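Local coordinates for protein D-alanyl-lipoteichoic acid synthetase (PDB 3BMA) that probably takes part in the D-alanylation of lipoteichoic acid during Gram-positive cell-wall biogenesis, as a membrane-associated member of the DltD family, at residues L94-P108 with Q284-P297. The protein carries 1 engineered substitution. Sequence-based numbering, arbitrary orientation.
Sequences LPQLENKQVVYVISP and QFSKSKVNPIFIIP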
loop_
_atom_site.group_PDB
_atom_site.type_symbol
_atom_site.label_atom_id
_atom_site.label_comp_id
_atom_site.label_asym_id
_atom_site.label_seq_id
_atom_site.Cartn_x
_atom_site.Cartn_y
_atom_site.Cartn_z
ATOM N N LEU C 94 11.865 6.552 23.042
ATOM C CA LEU C 94 13.171 5.889 22.900
ATOM C C LEU C 94 14.396 6.793 22.635
ATOM O O LEU C 94 15.425 6.600 23.286
ATOM C CB LEU C 94 13.099 4.742 21.876
ATOM C CG LEU C 94 13.042 3.289 22.369
ATOM C CD1 LEU C 94 12.315 3.135 23.694
ATOM C CD2 LEU C 94 12.432 2.382 21.316
ATOM N N PRO C 95 14.302 7.770 21.695
ATOM C CA PRO C 95 15.472 8.648 21.532
ATOM C C PRO C 95 15.695 9.610 22.707
ATOM O O PRO C 95 16.813 10.096 22.902
ATOM C CB PRO C 95 15.145 9.446 20.259
ATOM C CG PRO C 95 13.996 8.736 19.617
ATOM C CD PRO C 95 13.235 8.141 20.744
ATOM N N GLN C 96 14.637 9.865 23.477
ATOM C CA GLN C 96 14.683 10.752 24.643
ATOM C C GLN C 96 15.227 10.045 25.887
ATOM O O GLN C 96 15.521 10.689 26.898
ATOM C CB GLN C 96 13.290 11.323 24.935
ATOM C CG GLN C 96 12.861 12.481 24.033
ATOM C CD GLN C 96 12.533 12.060 22.610
ATOM O OE1 GLN C 96 13.027 12.652 21.650
ATOM N NE2 GLN C 96 11.703 11.032 22.467
ATOM N N LEU C 97 15.349 8.721 25.805
ATOM C CA LEU C 97 15.888 7.912 26.898
ATOM C C LEU C 97 17.327 7.476 26.645
ATOM O O LEU C 97 18.045 7.156 27.590
ATOM C CB LEU C 97 15.017 6.676 27.143
ATOM C CG LEU C 97 13.572 6.854 27.615
ATOM C CD1 LEU C 97 12.933 5.492 27.745
ATOM C CD2 LEU C 97 13.476 7.623 28.924
ATOM N N GLU C 98 17.724 7.465 25.370
ATOM C CA GLU C 98 19.059 7.050 24.918
ATOM C C GLU C 98 20.193 7.793 25.634
ATOM O O GLU C 98 20.232 9.029 25.623
ATOM C CB GLU C 98 19.176 7.238 23.399
ATOM C CG GLU C 98 20.386 6.562 22.747
ATOM C CD GLU C 98 20.156 5.091 22.417
ATOM O OE1 GLU C 98 18.982 4.664 22.343
ATOM O OE2 GLU C 98 21.155 4.363 22.221
ATOM N N ASN C 99 21.084 7.013 26.257
ATOM C CA ASN C 99 22.244 7.486 27.048
ATOM C C ASN C 99 21.897 8.455 28.181
ATOM O O ASN C 99 22.586 9.461 28.383
ATOM C CB ASN C 99 23.344 8.100 26.158
ATOM C CG ASN C 99 23.662 7.260 24.935
ATOM O OD1 ASN C 99 23.428 7.692 23.807
ATOM N ND2 ASN C 99 24.211 6.065 25.147
ATOM N N LYS C 100 20.832 8.155 28.917
ATOM C CA LYS C 100 20.341 9.082 29.929
ATOM C C LYS C 100 20.123 8.471 31.310
ATOM O O LYS C 100 20.090 7.259 31.467
ATOM C CB LYS C 100 19.086 9.802 29.427
ATOM C CG LYS C 100 19.376 11.236 29.022
ATOM C CD LYS C 100 18.804 11.586 27.670
ATOM C CE LYS C 100 19.399 12.895 27.173
ATOM N NZ LYS C 100 19.037 13.169 25.757
ATOM N N GLN C 101 20.007 9.329 32.318
ATOM C CA GLN C 101 19.715 8.871 33.670
ATOM C C GLN C 101 18.214 8.908 33.936
ATOM O O GLN C 101 17.530 9.853 33.534
ATOM C CB GLN C 101 20.456 9.721 34.703
ATOM C CG GLN C 101 21.957 9.480 34.759
ATOM C CD GLN C 101 22.631 10.260 35.876
ATOM O OE1 GLN C 101 22.356 11.444 36.080
ATOM N NE2 GLN C 101 23.522 9.598 36.602
ATOM N N VAL C 102 17.705 7.864 34.595
ATOM C CA VAL C 102 16.306 7.823 35.048
ATOM C C VAL C 102 16.181 7.396 36.526
ATOM O O VAL C 102 17.136 6.882 37.120
ATOM C CB VAL C 102 15.399 6.904 34.155
ATOM C CG1 VAL C 102 15.549 7.215 32.659
ATOM C CG2 VAL C 102 15.661 5.438 34.421
ATOM N N VAL C 103 15.003 7.637 37.106
ATOM C CA VAL C 103 14.630 7.106 38.421
ATOM C C VAL C 103 13.503 6.096 38.212
ATOM O O VAL C 103 12.497 6.408 37.579
ATOM C CB VAL C 103 14.155 8.227 39.387
ATOM C CG1 VAL C 103 13.598 7.639 40.684
ATOM C CG2 VAL C 103 15.283 9.184 39.688
ATOM N N TYR C 104 13.682 4.886 38.728
ATOM C CA TYR C 104 12.676 3.842 38.590
ATOM C C TYR C 104 12.329 3.236 39.947
ATOM O O TYR C 104 13.130 2.514 40.530
ATOM C CB TYR C 104 13.163 2.762 37.616
ATOM C CG TYR C 104 12.067 1.860 37.102
ATOM C CD1 TYR C 104 11.329 2.210 35.973
ATOM C CD2 TYR C 104 11.769 0.657 37.738
ATOM C CE1 TYR C 104 10.316 1.397 35.497
ATOM C CE2 TYR C 104 10.756 -0.166 37.269
ATOM C CZ TYR C 104 10.039 0.210 36.145
ATOM O OH TYR C 104 9.033 -0.593 35.677
ATOM N N VAL C 105 11.134 3.544 40.446
ATOM C CA VAL C 105 10.615 2.940 41.674
ATOM C C VAL C 105 10.236 1.480 41.416
ATOM O O VAL C 105 9.615 1.177 40.401
ATOM C CB VAL C 105 9.399 3.736 42.197
ATOM C CG1 VAL C 105 8.664 2.986 43.308
ATOM C CG2 VAL C 105 9.845 5.099 42.684
ATOM N N ILE C 106 10.661 0.576 42.301
ATOM C CA ILE C 106 10.221 -0.820 42.256
ATOM C C ILE C 106 9.606 -1.180 43.600
ATOM O O ILE C 106 10.320 -1.489 44.561
ATOM C CB ILE C 106 11.373 -1.817 41.977
ATOM C CG1 ILE C 106 12.192 -1.424 40.751
ATOM C CG2 ILE C 106 10.824 -3.221 41.779
ATOM C CD1 ILE C 106 13.368 -2.349 40.514
ATOM N N SER C 107 8.281 -1.133 43.672
ATOM C CA SER C 107 7.586 -1.469 44.907
ATOM C C SER C 107 7.336 -2.971 44.969
ATOM O O SER C 107 6.773 -3.541 44.033
ATOM C CB SER C 107 6.281 -0.689 45.028
ATOM O OG SER C 107 5.645 -0.968 46.257
ATOM N N PRO C 108 7.792 -3.625 46.057
ATOM C CA PRO C 108 7.585 -5.062 46.268
ATOM C C PRO C 108 6.117 -5.503 46.334
ATOM O O PRO C 108 5.827 -6.674 46.093
ATOM C CB PRO C 108 8.293 -5.327 47.601
ATOM C CG PRO C 108 9.302 -4.228 47.709
ATOM C CD PRO C 108 8.608 -3.039 47.138
ATOM N N GLN C 284 15.030 -2.885 27.980
ATOM C CA GLN C 284 14.945 -1.582 27.328
ATOM C C GLN C 284 16.027 -0.630 27.840
ATOM O O GLN C 284 16.616 0.122 27.060
ATOM C CB GLN C 284 13.554 -0.962 27.497
ATOM C CG GLN C 284 13.265 0.154 26.496
ATOM C CD GLN C 284 13.527 -0.276 25.059
ATOM O OE1 GLN C 284 12.886 -1.195 24.545
ATOM N NE2 GLN C 284 14.473 0.387 24.407
ATOM N N PHE C 285 16.295 -0.693 29.143
ATOM C CA PHE C 285 17.369 0.081 29.769
ATOM C C PHE C 285 18.750 -0.289 29.219
ATOM O O PHE C 285 19.615 0.573 29.069
ATOM C CB PHE C 285 17.349 -0.097 31.293
ATOM C CG PHE C 285 16.265 0.687 31.998
ATOM C CD1 PHE C 285 15.443 1.582 31.304
ATOM C CD2 PHE C 285 16.092 0.558 33.374
ATOM C CE1 PHE C 285 14.465 2.317 31.970
ATOM C CE2 PHE C 285 15.115 1.291 34.048
ATOM C CZ PHE C 285 14.296 2.165 33.345
ATOM N N SER C 286 18.940 -1.570 28.915
ATOM C CA SER C 286 20.187 -2.063 28.344
ATOM C C SER C 286 20.361 -1.649 26.885
ATOM O O SER C 286 21.451 -1.238 26.481
ATOM C CB SER C 286 20.265 -3.587 28.485
ATOM O OG SER C 286 21.436 -4.112 27.880
ATOM N N LYS C 287 19.285 -1.768 26.104
ATOM C CA LYS C 287 19.287 -1.405 24.686
ATOM C C LYS C 287 19.481 0.094 24.481
ATOM O O LYS C 287 20.182 0.510 23.559
ATOM C CB LYS C 287 17.975 -1.826 24.024
ATOM C CG LYS C 287 17.809 -3.316 23.785
ATOM C CD LYS C 287 16.375 -3.603 23.376
ATOM C CE LYS C 287 16.192 -5.040 22.943
ATOM N NZ LYS C 287 14.832 -5.260 22.383
ATOM N N SER C 288 18.858 0.893 25.348
ATOM C CA SER C 288 18.897 2.353 25.242
ATOM C C SER C 288 20.080 2.966 25.984
ATOM O O SER C 288 20.300 4.175 25.903
ATOM C CB SER C 288 17.593 2.969 25.761
ATOM O OG SER C 288 16.457 2.309 25.236
ATOM N N LYS C 289 20.830 2.120 26.694
ATOM C CA LYS C 289 21.976 2.521 27.524
ATOM C C LYS C 289 21.604 3.556 28.586
ATOM O O LYS C 289 22.334 4.532 28.783
ATOM C CB LYS C 289 23.159 3.038 26.676
ATOM C CG LYS C 289 23.644 2.103 25.581
ATOM C CD LYS C 289 24.929 2.627 24.966
ATOM C CE LYS C 289 25.245 1.927 23.654
ATOM N NZ LYS C 289 24.304 2.327 22.564
ATOM N N VAL C 290 20.468 3.361 29.257
ATOM C CA VAL C 290 20.095 4.291 30.327
ATOM C C VAL C 290 20.757 3.878 31.644
ATOM O O VAL C 290 21.033 2.695 31.865
ATOM C CB VAL C 290 18.536 4.550 30.477
ATOM C CG1 VAL C 290 17.775 4.228 29.204
ATOM C CG2 VAL C 290 17.939 3.819 31.656
ATOM N N ASN C 291 21.048 4.864 32.485
ATOM C CA ASN C 291 21.635 4.626 33.800
ATOM C C ASN C 291 20.597 4.927 34.875
ATOM O O ASN C 291 20.458 6.068 35.311
ATOM C CB ASN C 291 22.896 5.477 33.990
ATOM C CG ASN C 291 23.679 5.111 35.244
ATOM O OD1 ASN C 291 23.523 4.024 35.810
ATOM N ND2 ASN C 291 24.540 6.023 35.678
ATOM N N PRO C 292 19.853 3.894 35.300
ATOM C CA PRO C 292 18.779 4.058 36.261
ATOM C C PRO C 292 19.237 3.964 37.710
ATOM O O PRO C 292 20.169 3.216 38.026
ATOM C CB PRO C 292 17.860 2.877 35.943
ATOM C CG PRO C 292 18.763 1.837 35.392
ATOM C CD PRO C 292 19.990 2.490 34.870
ATOM N N ILE C 293 18.591 4.735 38.580
ATOM C CA ILE C 293 18.653 4.458 40.010
ATOM C C ILE C 293 17.310 3.881 40.455
ATOM O O ILE C 293 16.262 4.485 40.238
ATOM C CB ILE C 293 19.113 5.683 40.864
ATOM C CG1 ILE C 293 19.270 5.283 42.339
ATOM C CG2 ILE C 293 18.187 6.893 40.687
ATOM C CD1 ILE C 293 20.218 6.173 43.135
ATOM N N PHE C 294 17.350 2.686 41.036
ATOM C CA PHE C 294 16.142 2.014 41.514
ATOM C C PHE C 294 15.835 2.332 42.974
ATOM O O PHE C 294 16.738 2.421 43.810
ATOM C CB PHE C 294 16.240 0.504 41.295
ATOM C CG PHE C 294 16.426 0.120 39.854
ATOM C CD1 PHE C 294 15.341 0.099 38.979
ATOM C CD2 PHE C 294 17.689 -0.190 39.361
ATOM C CE1 PHE C 294 15.502 -0.247 37.647
ATOM C CE2 PHE C 294 17.864 -0.534 38.024
ATOM C CZ PHE C 294 16.769 -0.564 37.168
ATOM N N ILE C 295 14.551 2.512 43.266
ATOM C CA ILE C 295 14.097 2.823 44.617
ATOM C C ILE C 295 13.235 1.673 45.119
ATOM O O ILE C 295 12.259 1.290 44.471
ATOM C CB ILE C 295 13.275 4.138 44.660
ATOM C CG1 ILE C 295 13.914 5.244 43.798
ATOM C CG2 ILE C 295 13.001 4.577 46.105
ATOM C CD1 ILE C 295 15.287 5.740 44.249
ATOM N N ILE C 296 13.610 1.107 46.262
ATOM C CA ILE C 296 12.824 0.042 46.872
ATOM C C ILE C 296 12.235 0.552 48.187
ATOM O O ILE C 296 12.943 0.629 49.186
ATOM C CB ILE C 296 13.650 -1.251 47.085
ATOM C CG1 ILE C 296 14.365 -1.655 45.790
ATOM C CG2 ILE C 296 12.749 -2.384 47.568
ATOM C CD1 ILE C 296 15.164 -2.945 45.885
ATOM N N PRO C 297 10.938 0.923 48.180
ATOM C CA PRO C 297 10.245 1.478 49.346
ATOM C C PRO C 297 9.920 0.426 50.409
ATOM O O PRO C 297 9.809 -0.764 50.086
ATOM C CB PRO C 297 8.932 2.023 48.754
ATOM C CG PRO C 297 9.094 1.964 47.273
ATOM C CD PRO C 297 10.034 0.839 47.023
HETATM O O HOH W 1 25.422 5.642 27.856
#
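Tyr104 and Phe294 pack against each other obliquely from two parallel strands, 101-105 and 291-296, and illustrate how a buried sheet is sealed by both backbone and side chains. The main chains are bonded from Asn291 N to Lys100 O through to Ile106 N and Ile295 O at 2.8 Å; only Val102 N to Asn291 O, at 3.4 Å, is weak. On the face of Val102 and Tyr104 an aromatic cluster of Tyr104, Phe285 and Phe294 dominates, edged by aliphatic groups. Phe285, from the helix preceding the second strand, turns its edge toward the face of Tyr104 in an offset edge-to-face pair, planes at 90°, while its CZ lies 3.7 Å from Val102 CG2. Tyr104 CG stands anti to its backbone nitrogen (chi1 -163°), which swings the ring so that CD2 meets the edge of Phe294; Ile106 CD1 reaches Phe294 CD1 at 3.5 Å, and Tyr104 OH bonds Ser83. The face of Val103 and Ile295 is mostly aliphatic, Val103 CG2 meeting Ile293 CG2 at 3.8 Å, but starts with the amides of Gln101 and Asn291, bonded to Arg42 and Thr372.

Toward solvent the grip slackens. Asn99 N still bonds Ser288 O at 3.0 Å, but Asn99 ND2 merely lies along the Lys289 chain and donates to a water that bonds weakly to Lys289 O, and Glu98 OE2 to Lys289 NZ is a long salt bridge of 3.8 Å. These neighbouring inner strands belong to a five-stranded parallel sheet of order 2-1-3-4-5, the alpha/beta core characteristic of SGNH-hydrolase folds.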